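PDB 4E9L: attaching and effacing protein, pathogenesis factor from Escherichia coli, which probably mediates adhesion of the bacterium as an intimin/invasin-family adhesin, this piece forming a row of its immunoglobulin-like domains. Local coordinates for residues A[96-101]-A[183-188]; A[315-320]-A[359-364]; A[227-232]-A[254-259]; A[122-127]-A[146-151]. All coordinates share one frame; numbering follows the deposited sequence. Where two conformers were deposited one is given.

Contact 1 (A[96-101]-A[183-188]); sequences ITLNPD and AKVTVV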
# COMPACT_ATOMS: atom_id res chain seq x y z
N ILE A 96 -5.85 -17.71 38.14
CA ILE A 96 -5.70 -18.55 36.95
C ILE A 96 -4.56 -18.02 36.08
O ILE A 96 -4.46 -16.81 35.85
CB ILE A 96 -7.04 -18.76 36.19
CG1 ILE A 96 -6.82 -19.68 34.94
CG2 ILE A 96 -7.72 -17.41 35.82
CD1 ILE A 96 -8.01 -20.32 34.35
N THR A 97 -3.76 -18.96 35.54
CA THR A 97 -2.66 -18.70 34.62
C THR A 97 -2.84 -19.52 33.35
O THR A 97 -3.29 -20.67 33.42
CB THR A 97 -1.32 -19.01 35.36
OG1 THR A 97 -1.12 -18.01 36.36
CG2 THR A 97 -0.09 -19.03 34.44
N LEU A 98 -2.46 -18.94 32.20
CA LEU A 98 -2.40 -19.63 30.91
C LEU A 98 -0.95 -19.74 30.51
O LEU A 98 -0.22 -18.75 30.55
CB LEU A 98 -3.19 -18.91 29.80
CG LEU A 98 -4.69 -18.92 29.97
CD1 LEU A 98 -5.32 -17.84 29.07
CD2 LEU A 98 -5.28 -20.32 29.66
N ASN A 99 -0.53 -20.94 30.10
CA ASN A 99 0.86 -21.18 29.70
C ASN A 99 0.99 -21.93 28.37
O ASN A 99 0.40 -22.99 28.23
CB ASN A 99 1.61 -21.92 30.81
CG ASN A 99 3.10 -21.87 30.64
OD1 ASN A 99 3.68 -20.81 30.41
ND2 ASN A 99 3.74 -23.03 30.65
N PRO A 100 1.80 -21.41 27.40
CA PRO A 100 2.56 -20.14 27.44
C PRO A 100 1.70 -18.97 26.98
O PRO A 100 0.61 -19.16 26.44
CB PRO A 100 3.67 -20.39 26.39
CG PRO A 100 2.93 -21.21 25.31
CD PRO A 100 1.97 -22.11 26.09
N ASP A 101 2.25 -17.76 27.08
CA ASP A 101 1.63 -16.61 26.47
C ASP A 101 2.06 -16.70 24.99
O ASP A 101 3.01 -17.43 24.66
CB ASP A 101 2.09 -15.31 27.15
CG ASP A 101 1.51 -14.04 26.54
OD1 ASP A 101 0.45 -14.13 25.85
OD2 ASP A 101 2.13 -12.96 26.71
N ALA A 183 -7.57 -15.09 33.14
CA ALA A 183 -6.21 -15.11 32.59
C ALA A 183 -6.37 -14.67 31.14
O ALA A 183 -7.36 -15.03 30.49
CB ALA A 183 -5.63 -16.52 32.64
N LYS A 184 -5.43 -13.87 30.64
CA LYS A 184 -5.54 -13.38 29.26
C LYS A 184 -4.24 -13.58 28.48
O LYS A 184 -3.17 -13.22 28.98
CB LYS A 184 -5.95 -11.89 29.23
CG LYS A 184 -7.30 -11.59 29.89
CD LYS A 184 -7.64 -10.10 29.92
CE LYS A 184 -9.01 -9.87 30.53
NZ LYS A 184 -9.74 -8.78 29.83
N VAL A 185 -4.35 -14.16 27.28
CA VAL A 185 -3.22 -14.32 26.35
C VAL A 185 -3.64 -13.84 24.98
O VAL A 185 -4.84 -13.75 24.67
CB VAL A 185 -2.60 -15.75 26.27
CG1 VAL A 185 -1.95 -16.17 27.59
CG2 VAL A 185 -3.60 -16.80 25.79
N THR A 186 -2.63 -13.58 24.13
CA THR A 186 -2.82 -13.26 22.73
C THR A 186 -2.48 -14.54 22.00
O THR A 186 -1.37 -15.06 22.16
CB THR A 186 -1.89 -12.12 22.28
OG1 THR A 186 -2.14 -10.98 23.09
CG2 THR A 186 -2.06 -11.77 20.79
N VAL A 187 -3.44 -15.07 21.25
CA VAL A 187 -3.20 -16.26 20.43
C VAL A 187 -2.71 -15.67 19.09
O VAL A 187 -3.42 -14.86 18.49
CB VAL A 187 -4.45 -17.15 20.29
CG1 VAL A 187 -4.15 -18.36 19.40
CG2 VAL A 187 -4.96 -17.60 21.66
N VAL A 188 -1.48 -15.99 18.70
CA VAL A 188 -0.85 -15.41 17.51
C VAL A 188 -1.16 -16.18 16.23
O VAL A 188 -1.42 -17.38 16.26
CB VAL A 188 0.68 -15.13 17.67
CG1 VAL A 188 0.94 -14.18 18.83
CG2 VAL A 188 1.50 -16.41 17.79
O HOH W 1 -0.53 -11.61 25.60
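D101 OD1 accepts a hydrogen bond of 2.7 Å from a water, and the same water is hydrogen-bonded to T186 OG1 at 3.0 Å. OD1 also has a hydrogen bond to a residue flanking the segments, so at least two partners fix this oxygen. No direct hydrogen bond joins 96-101 to 183-188. The water bridge closes the contact on its solvent side. D101 CG lies anti to the backbone N (chi1 178°). The carboxylate then runs past V185, the two side chains pointing in opposite directions, with OD1 3.5 Å from V185 CB.

The rest is apolar. L98 spans two residues of the partner strand. Its CG sits 3.7 Å from A183 CB, and its CB meets V185 CG1 at 3.7 Å. The other methyl of V185, CG2, faces L98 CD1. A183 CB also packs against I96, 3.4 Å from its backbone O and 3.9 Å from its CG2.

The strands 96-99 and 183-187 run in nearly the same direction, 21° apart, with axes 6.2 Å apart at closest. Each bonds to other strands: T97 pairs with I112, and A183 pairs with V169. I96 and L98 also reach V169 with their side chains. The peptide before P100 is cis, at the turn where the chain leaves its strand and brings D101 back to V185. Two strands from different sheets meeting through side chains in this way are characteristic of the edge of an immunoglobulin-like beta sandwich.

Contact 2 (A[315-320]-A[359-364]); sequences ELTFTM and NGVYVS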
# COMPACT_ATOMS: atom_id res chain seq x y z
N GLU A 315 3.10 23.65 -41.03
CA GLU A 315 3.03 22.49 -40.15
C GLU A 315 3.93 22.75 -38.93
O GLU A 315 5.07 23.17 -39.10
CB GLU A 315 3.55 21.26 -40.92
CG GLU A 315 3.40 19.97 -40.15
CD GLU A 315 4.11 18.78 -40.78
OE1 GLU A 315 5.36 18.76 -40.77
OE2 GLU A 315 3.40 17.86 -41.24
N LEU A 316 3.41 22.48 -37.72
CA LEU A 316 4.15 22.63 -36.47
C LEU A 316 4.54 21.23 -36.03
O LEU A 316 3.71 20.32 -36.11
CB LEU A 316 3.26 23.28 -35.36
CG LEU A 316 2.75 24.69 -35.64
CD1 LEU A 316 1.97 25.23 -34.43
CD2 LEU A 316 3.90 25.63 -36.06
N THR A 317 5.80 21.05 -35.57
CA THR A 317 6.28 19.77 -35.04
C THR A 317 6.75 20.01 -33.62
O THR A 317 7.71 20.75 -33.39
CB THR A 317 7.35 19.10 -35.93
OG1 THR A 317 6.81 18.88 -37.23
CG2 THR A 317 7.80 17.73 -35.37
N PHE A 318 6.02 19.41 -32.66
CA PHE A 318 6.28 19.56 -31.25
C PHE A 318 6.82 18.26 -30.67
O PHE A 318 6.15 17.24 -30.74
CB PHE A 318 5.02 20.07 -30.52
CG PHE A 318 5.13 20.12 -29.02
CD1 PHE A 318 6.10 20.91 -28.40
CD2 PHE A 318 4.31 19.34 -28.22
CE1 PHE A 318 6.23 20.93 -27.01
CE2 PHE A 318 4.45 19.35 -26.82
CZ PHE A 318 5.42 20.14 -26.23
N THR A 319 8.09 18.29 -30.15
CA THR A 319 8.76 17.12 -29.58
C THR A 319 8.76 17.31 -28.09
O THR A 319 9.32 18.29 -27.59
CB THR A 319 10.17 16.94 -30.15
OG1 THR A 319 10.05 16.70 -31.55
CG2 THR A 319 10.95 15.78 -29.50
N MET A 320 8.12 16.41 -27.38
CA MET A 320 7.99 16.55 -25.95
C MET A 320 8.81 15.51 -25.18
O MET A 320 8.66 14.30 -25.41
CB MET A 320 6.51 16.53 -25.58
CG MET A 320 6.24 16.54 -24.12
SD MET A 320 4.60 17.16 -23.70
CE MET A 320 3.54 16.02 -24.51
N ASN A 359 6.88 8.89 -31.53
CA ASN A 359 6.98 8.71 -30.08
C ASN A 359 7.35 10.06 -29.40
O ASN A 359 8.48 10.55 -29.54
CB ASN A 359 8.03 7.64 -29.78
CG ASN A 359 7.94 7.09 -28.38
OD1 ASN A 359 7.27 7.62 -27.50
ND2 ASN A 359 8.64 6.01 -28.14
N GLY A 360 6.36 10.69 -28.78
CA GLY A 360 6.48 12.02 -28.18
C GLY A 360 6.54 13.15 -29.21
O GLY A 360 6.98 14.25 -28.88
N VAL A 361 6.11 12.89 -30.45
CA VAL A 361 6.16 13.91 -31.52
C VAL A 361 4.75 14.24 -31.95
O VAL A 361 4.04 13.36 -32.43
CB VAL A 361 7.04 13.48 -32.72
CG1 VAL A 361 6.98 14.53 -33.85
CG2 VAL A 361 8.48 13.21 -32.28
N TYR A 362 4.33 15.51 -31.75
CA TYR A 362 2.97 15.95 -32.06
C TYR A 362 2.99 16.95 -33.20
O TYR A 362 3.82 17.87 -33.23
CB TYR A 362 2.28 16.51 -30.80
CG TYR A 362 2.31 15.55 -29.61
CD1 TYR A 362 3.45 15.44 -28.80
CD2 TYR A 362 1.20 14.79 -29.27
CE1 TYR A 362 3.49 14.55 -27.72
CE2 TYR A 362 1.22 13.90 -28.19
CZ TYR A 362 2.37 13.78 -27.42
OH TYR A 362 2.38 12.91 -26.35
N VAL A 363 2.09 16.75 -34.17
CA VAL A 363 2.03 17.61 -35.36
C VAL A 363 0.68 18.34 -35.40
O VAL A 363 -0.36 17.75 -35.08
CB VAL A 363 2.32 16.77 -36.66
CG1 VAL A 363 2.13 17.59 -37.93
CG2 VAL A 363 3.73 16.17 -36.62
N SER A 364 0.70 19.64 -35.75
CA SER A 364 -0.50 20.47 -35.91
C SER A 364 -0.33 21.40 -37.11
O SER A 364 0.79 21.82 -37.42
CB SER A 364 -0.76 21.30 -34.66
OG SER A 364 -1.90 22.15 -34.81
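F318 and Y362 form a hydrogen-bonded pair in an antiparallel sheet, one layer of an immunoglobulin-like beta sandwich. F318 N donates to Y362 O, and Y362 N donates to F318 O; both bonds are 2.7 Å. L316 and S364 pair in the same way. T317 with V363 lies between these two pairs and T319 with V361 beyond F318; both are non-hydrogen-bonded pairs.

Y362 can be followed outward. Its CB lies 3.9 Å from F318 O. CD1 comes next, with F318 O near the ring plane at the edge, and it also meets F318 CD2 at 4.0 Å. CE1 touches M320 CE at 3.5 Å. M320 is bent at its third torsion (chi3 61°), which brings CE to this ring position. CZ and OH also lie near that methyl. The hydroxyl is hydrogen-bonded to V328 O and L331 N, so the buried polar tip is satisfied. F318 carries the packing on to W354 and V381, and V381 belongs to the facing sheet.

The other face of the sheet is less buried. T317 CG2 meets V361 CG1 at 3.6 Å, and E315 lays its CG on V363 CG1. At the far end G360, in a conformation with positive phi (73°), turns the chain into the strand. Its carbonyl O accepts from M320 N at 2.9 Å with an N-H...O angle of 173°.

Contact 3 (A[227-232]-A[254-259]); sequences SGLSLS and GSYVAT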
# COMPACT_ATOMS: atom_id res chain seq x y z
N SER A 227 0.62 -9.13 12.58
CA SER A 227 1.14 -7.86 13.10
C SER A 227 2.62 -7.90 13.47
O SER A 227 3.18 -8.98 13.63
CB SER A 227 0.32 -7.39 14.29
OG SER A 227 -0.96 -6.94 13.88
N GLY A 228 3.22 -6.72 13.57
CA GLY A 228 4.60 -6.50 13.99
C GLY A 228 5.68 -7.02 13.08
O GLY A 228 6.80 -7.21 13.55
N LEU A 229 5.38 -7.25 11.79
CA LEU A 229 6.40 -7.75 10.86
C LEU A 229 7.46 -6.71 10.52
O LEU A 229 7.15 -5.53 10.41
CB LEU A 229 5.76 -8.25 9.55
CG LEU A 229 4.90 -9.52 9.66
CD1 LEU A 229 4.23 -9.83 8.36
CD2 LEU A 229 5.72 -10.72 10.09
N SER A 230 8.71 -7.18 10.30
CA SER A 230 9.82 -6.35 9.83
C SER A 230 9.98 -6.73 8.36
O SER A 230 10.19 -7.90 8.03
CB SER A 230 11.09 -6.62 10.62
OG SER A 230 10.97 -5.95 11.87
N LEU A 231 9.78 -5.75 7.48
CA LEU A 231 9.77 -6.00 6.04
C LEU A 231 10.80 -5.24 5.26
O LEU A 231 11.33 -4.22 5.71
CB LEU A 231 8.38 -5.58 5.46
CG LEU A 231 7.11 -6.16 6.10
CD1 LEU A 231 5.91 -5.32 5.71
CD2 LEU A 231 6.87 -7.63 5.67
N SER A 232 11.04 -5.74 4.05
CA SER A 232 11.88 -5.12 3.03
C SER A 232 11.17 -5.33 1.69
O SER A 232 9.98 -5.69 1.67
CB SER A 232 13.28 -5.73 3.02
OG SER A 232 14.09 -4.97 2.15
N GLY A 254 -2.69 -6.22 10.27
CA GLY A 254 -1.76 -6.81 9.31
C GLY A 254 -1.61 -6.08 7.99
O GLY A 254 -1.24 -6.68 6.98
N SER A 255 -1.90 -4.77 7.99
CA SER A 255 -1.77 -3.92 6.82
C SER A 255 -0.48 -3.12 6.97
O SER A 255 -0.21 -2.59 8.04
CB SER A 255 -2.98 -2.98 6.72
OG SER A 255 -2.83 -2.13 5.60
N TYR A 256 0.34 -3.03 5.91
CA TYR A 256 1.61 -2.27 5.96
C TYR A 256 1.70 -1.45 4.70
O TYR A 256 1.31 -1.92 3.63
CB TYR A 256 2.84 -3.20 6.01
CG TYR A 256 2.81 -4.18 7.17
CD1 TYR A 256 3.58 -3.96 8.30
CD2 TYR A 256 2.03 -5.33 7.11
CE1 TYR A 256 3.58 -4.87 9.36
CE2 TYR A 256 2.01 -6.24 8.17
CZ TYR A 256 2.78 -6.00 9.29
OH TYR A 256 2.76 -6.87 10.34
N VAL A 257 2.21 -0.22 4.80
CA VAL A 257 2.34 0.61 3.59
C VAL A 257 3.76 1.11 3.41
O VAL A 257 4.48 1.31 4.40
CB VAL A 257 1.32 1.78 3.52
CG1 VAL A 257 -0.13 1.26 3.53
CG2 VAL A 257 1.56 2.80 4.65
N ALA A 258 4.17 1.38 2.16
CA ALA A 258 5.49 1.95 1.87
C ALA A 258 5.37 2.81 0.65
O ALA A 258 4.42 2.66 -0.13
CB ALA A 258 6.52 0.83 1.64
N THR A 259 6.34 3.71 0.47
CA THR A 259 6.45 4.56 -0.72
C THR A 259 7.42 3.96 -1.72
O THR A 259 8.59 3.72 -1.39
CB THR A 259 6.86 5.99 -0.35
OG1 THR A 259 5.95 6.48 0.62
CG2 THR A 259 6.88 6.92 -1.59
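L229 N donates to Y256 OH over 3.0 Å, with an N-H...O angle of 166°, the one hydrogen bond across the two segments. The hydroxyl is also hydrogen-bonded to I226 O, so the phenol accepts from one backbone group and donates to another. G228 N lies at the edge of the ring near its plane, but its hydrogen bond is to E250 OE1. S227 OG has a weak bond to E250 OE2. Both of these loop bonds thus run to one glutamate side chain.

The loop joins strand 211-217 to strand 231-236. These belong to the two facing sheets of an immunoglobulin-like beta sandwich, and residues 227-230 are the last part of the crossing from one layer to the other. Y256 comes from strand 255-261, beside 211-217, and ties this crossing to the first sheet. Its CG lies anti to the carbonyl carbon (chi1 -56°), which starts the ring toward the loop.

Apolar contacts lie along the phenol. L231 CD1 sits over one ring face in a CH-pi contact, 4.0 Å from the centroid and 28° off the normal. It is displaced toward the CB end of the ring, 3.6 Å from Y256 CG. At the other end L229 CB meets Y256 CZ at 3.7 Å. The same CB also comes close to the polar Y256 OH, at 3.4 Å. Both leucine side chains cross the tyrosine at about a right angle. W248 touches Y256 and L231, while A218 touches Y256 and L229.

The backbones come closest at S227 and G254, whose CA atoms are 4.9 Å apart.

Contact 4 (A[122-127]-A[146-151]); sequences PVTGLN and WTDNGD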
# COMPACT_ATOMS: atom_id res chain seq x y z
N PRO A 122 -4.94 -24.52 50.16
CA PRO A 122 -5.39 -25.10 48.88
C PRO A 122 -6.80 -25.75 48.98
O PRO A 122 -7.16 -26.28 50.03
CB PRO A 122 -4.33 -26.16 48.59
CG PRO A 122 -3.74 -26.49 49.92
CD PRO A 122 -3.72 -25.18 50.65
N VAL A 123 -7.58 -25.67 47.91
CA VAL A 123 -8.93 -26.25 47.83
C VAL A 123 -8.93 -27.39 46.80
O VAL A 123 -8.62 -27.15 45.62
CB VAL A 123 -10.05 -25.20 47.57
CG1 VAL A 123 -11.39 -25.89 47.33
CG2 VAL A 123 -10.19 -24.22 48.73
N THR A 124 -9.20 -28.64 47.26
CA THR A 124 -9.25 -29.83 46.40
C THR A 124 -10.63 -30.48 46.54
O THR A 124 -11.39 -30.15 47.46
CB THR A 124 -8.15 -30.86 46.80
OG1 THR A 124 -8.40 -31.32 48.13
CG2 THR A 124 -6.74 -30.29 46.73
N GLY A 125 -10.94 -31.43 45.64
CA GLY A 125 -12.18 -32.20 45.69
C GLY A 125 -13.45 -31.49 45.25
O GLY A 125 -14.55 -31.99 45.53
N LEU A 126 -13.31 -30.34 44.56
CA LEU A 126 -14.43 -29.58 44.01
C LEU A 126 -14.95 -30.28 42.73
O LEU A 126 -14.27 -31.15 42.17
CB LEU A 126 -13.93 -28.17 43.58
CG LEU A 126 -13.46 -27.18 44.64
CD1 LEU A 126 -12.86 -25.98 43.98
CD2 LEU A 126 -14.60 -26.74 45.56
N ASN A 127 -16.11 -29.84 42.24
CA ASN A 127 -16.68 -30.31 40.98
C ASN A 127 -16.81 -29.06 40.08
O ASN A 127 -17.87 -28.42 40.03
CB ASN A 127 -18.02 -31.01 41.17
CG ASN A 127 -18.61 -31.48 39.86
OD1 ASN A 127 -17.89 -31.93 38.96
ND2 ASN A 127 -19.90 -31.29 39.71
N TRP A 146 -11.00 -30.48 33.98
CA TRP A 146 -10.00 -30.02 34.94
C TRP A 146 -9.42 -31.22 35.68
O TRP A 146 -10.20 -32.06 36.16
CB TRP A 146 -10.64 -29.10 35.96
CG TRP A 146 -11.01 -27.72 35.49
CD1 TRP A 146 -12.27 -27.24 35.28
CD2 TRP A 146 -10.12 -26.62 35.29
NE1 TRP A 146 -12.22 -25.90 34.97
CE2 TRP A 146 -10.91 -25.50 34.94
CE3 TRP A 146 -8.72 -26.47 35.33
CZ2 TRP A 146 -10.35 -24.25 34.63
CZ3 TRP A 146 -8.17 -25.23 35.03
CH2 TRP A 146 -8.98 -24.14 34.68
N THR A 147 -8.08 -31.31 35.79
CA THR A 147 -7.44 -32.38 36.58
C THR A 147 -7.13 -31.79 37.95
O THR A 147 -6.42 -30.79 38.03
CB THR A 147 -6.18 -32.92 35.88
OG1 THR A 147 -6.58 -33.65 34.74
CG2 THR A 147 -5.31 -33.80 36.80
N ASP A 148 -7.64 -32.42 39.02
CA ASP A 148 -7.36 -32.02 40.40
C ASP A 148 -5.95 -32.58 40.72
O ASP A 148 -5.79 -33.79 40.84
CB ASP A 148 -8.42 -32.61 41.36
CG ASP A 148 -8.25 -32.25 42.84
OD1 ASP A 148 -7.23 -31.64 43.20
OD2 ASP A 148 -9.14 -32.61 43.65
N ASN A 149 -4.94 -31.70 40.86
CA ASN A 149 -3.57 -32.15 41.16
C ASN A 149 -3.32 -32.48 42.62
O ASN A 149 -2.23 -32.94 42.95
CB ASN A 149 -2.52 -31.18 40.64
CG ASN A 149 -2.56 -30.98 39.16
OD1 ASN A 149 -2.66 -29.85 38.67
ND2 ASN A 149 -2.52 -32.06 38.41
N GLY A 150 -4.32 -32.25 43.47
CA GLY A 150 -4.25 -32.52 44.90
C GLY A 150 -3.47 -31.51 45.72
O GLY A 150 -3.28 -31.71 46.92
N ASP A 151 -3.05 -30.39 45.10
CA ASP A 151 -2.25 -29.37 45.79
C ASP A 151 -2.89 -27.96 45.71
O ASP A 151 -2.22 -26.95 45.96
CB ASP A 151 -0.83 -29.38 45.19
CG ASP A 151 -0.75 -29.06 43.70
OD1 ASP A 151 -1.81 -28.99 43.04
OD2 ASP A 151 0.39 -28.88 43.20
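An Asx turn formed by D148 and G150 meets the loop at T124 and G125. It lies where strand 142-148 ends and the chain turns toward strand 153-159. D148 uses both carboxylate oxygens. OD1 accepts from G150 N at 3.0 Å, with the donor above the carboxylate plane, 41° out of it. OD2 reaches across the contact and accepts from G125 N at 2.9 Å, met on its syn side but well out of the carboxylate plane, with an N-H...O angle of 160°. One carboxylate thus holds its own turn and the neighbouring loop. D148 CG lies anti to the backbone N (chi1 -179°), which starts the group toward that loop. Two backbone N-H groups would offset its negative charge in part.

T124 covers the same carboxylate with carbon atoms. Its CB is 3.7 Å from D148 OD2, and its CG2 is 3.8 Å from D148 OD1. CG2 also rests on the turn itself, 3.6 Å from G150 C. Further along, P122 CB touches D151 O at 3.5 Å. G125 and G150 both have positive phi.

This is a surface contact, and its residues are mostly exposed. The turn is tied to the next strand by T153 OG1, which is hydrogen-bonded to N149 OD1 and D151 OD1. W154, from strand 153-159, donates from NE1 to V123 O and packs on L126 and D148. L126 reaches on to L173 of strand 165-173, in the facing sheet of the immunoglobulin-like sandwich.

Overall arrangement
The four contacts sample three successive immunoglobulin-like domains of an elongated chain. Contacts 1 and 4 share one domain. Their centres are 21 Å apart, and they touch where I96 CD1 packs on W146 CH2 at 4.0 Å. Contact 3 belongs to the next domain, with its nearest atoms about 8 Å from contact 1. Contact 2 lies farther along, its centre 45 Å from that of contact 3 and 90 Å from that of contact 4. Contacts 2 and 3 repeat one feature: Y362 and Y256 each bond through the hydroxyl to a backbone carbonyl and to the N-H three residues later.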